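Local coordinates for hypothetical protein SP2199 (PDB 2IBO) that is of unknown function but belongs to the thiamine-binding protein family and may bind thiamine or a related compound, at the interface of chains A and B. Numbering follows the deposited sequence. Chains: chain A/B, Hypothetical protein SP2199.

The interface of chains A and B. Residues chain A 40-41; chain B 39, 44, 84, 87.
A:Pro40 and A:Phe41 lie side by side in the loop joining strands 35-38 and 43-46 of chain A, and both press against apolar groups of chain B. A:Pro40 buries the most surface here, 59 Å². Its ring carbon CG meets CB of B:Lys87 at 3.5 Å. The two side chains meet at a slant, and it is the base of the lysine that touches. On another side of the proline, the ring carbon CD meets the methyl CG2 of B:Thr39 end-on, at 3.8 Å.

B:Ile84 begins the short helical turn 84-86 and is the main partner of A:Phe41. Its terminal methyl CD1 sits over one face of the phenyl ring, 3.6 Å from the centroid, in a CH-pi contact. The methyl is displaced toward the rim, near CE1 and CZ. The other branch also takes part, with CG2 lying 3.7 Å from CE2 of the ring. The isoleucine side chain crosses the phenylalanine at about a right angle. B:Val44, from strand 43-46, closes in at the ring edge. With CG1 anti to the backbone N (chi1 178°), this methyl lies in the ring plane, 3.8 Å from CE2. Its second methyl, CG2, points between A:Phe41 CD2 and A:Pro40 CG, bridging the two loop residues.

The patch is thus an apolar seat for the chain A loop on chain B. Its twin, with the chains exchanged, adds to a two-fold interface within the deposited assembly of four copies. The structure alone does not show whether this pairing is the biological one.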
loop_
_atom_site.group_PDB
_atom_site.type_symbol
_atom_site.label_atom_id
_atom_site.label_comp_id
_atom_site.label_asym_id
_atom_site.label_seq_id
_atom_site.Cartn_x
_atom_site.Cartn_y
_atom_site.Cartn_z
ATOM N N PRO A 40 -2.906 -10.498 10.042
ATOM C CA PRO A 40 -3.079 -11.287 8.808
ATOM C C PRO A 40 -2.376 -10.880 7.515
ATOM O O PRO A 40 -2.028 -11.744 6.704
ATOM C CB PRO A 40 -4.594 -11.319 8.589
ATOM C CG PRO A 40 -5.218 -10.706 9.813
ATOM C CD PRO A 40 -4.170 -9.856 10.462
ATOM N N PHE A 41 -2.152 -9.592 7.301
ATOM C CA PHE A 41 -1.503 -9.169 6.053
ATOM C C PHE A 41 -0.147 -8.499 6.241
ATOM O O PHE A 41 0.639 -8.397 5.294
ATOM C CB PHE A 41 -2.403 -8.196 5.304
ATOM C CG PHE A 41 -3.459 -8.851 4.475
ATOM C CD1 PHE A 41 -3.159 -9.320 3.207
ATOM C CD2 PHE A 41 -4.759 -8.996 4.955
ATOM C CE1 PHE A 41 -4.122 -9.920 2.422
ATOM C CE2 PHE A 41 -5.738 -9.598 4.179
ATOM C CZ PHE A 41 -5.418 -10.061 2.907
ATOM N N THR B 39 -6.989 -4.319 12.627
ATOM C CA THR B 39 -5.600 -4.396 13.034
ATOM C C THR B 39 -5.133 -2.928 13.088
ATOM O O THR B 39 -5.850 -2.035 12.633
ATOM C CB THR B 39 -4.781 -5.213 12.050
ATOM O OG1 THR B 39 -4.617 -4.462 10.832
ATOM C CG2 THR B 39 -5.483 -6.535 11.764
ATOM N N VAL B 44 -9.223 -5.761 8.250
ATOM C CA VAL B 44 -9.264 -6.939 7.388
ATOM C C VAL B 44 -10.635 -7.610 7.334
ATOM O O VAL B 44 -11.189 -8.005 8.360
ATOM C CB VAL B 44 -8.242 -7.990 7.859
ATOM C CG1 VAL B 44 -8.339 -9.239 6.985
ATOM C CG2 VAL B 44 -6.842 -7.416 7.794
ATOM N N ILE B 84 -5.249 -16.300 4.581
ATOM C CA ILE B 84 -5.780 -15.192 5.363
ATOM C C ILE B 84 -6.804 -15.643 6.403
ATOM O O ILE B 84 -7.094 -14.916 7.355
ATOM C CB ILE B 84 -6.425 -14.135 4.439
ATOM C CG1 ILE B 84 -5.422 -13.691 3.372
ATOM C CG2 ILE B 84 -6.844 -12.927 5.239
ATOM C CD1 ILE B 84 -4.151 -13.030 3.932
ATOM N N LYS B 87 -6.529 -15.725 10.311
ATOM C CA LYS B 87 -6.824 -14.584 11.161
ATOM C C LYS B 87 -7.753 -14.876 12.333
ATOM O O LYS B 87 -8.352 -13.957 12.905
ATOM C CB LYS B 87 -7.386 -13.436 10.336
ATOM C CG LYS B 87 -8.858 -13.503 10.055
ATOM C CD LYS B 87 -9.297 -12.151 9.569
ATOM C CE LYS B 87 -10.716 -12.177 9.137
ATOM N NZ LYS B 87 -10.823 -13.149 8.034
#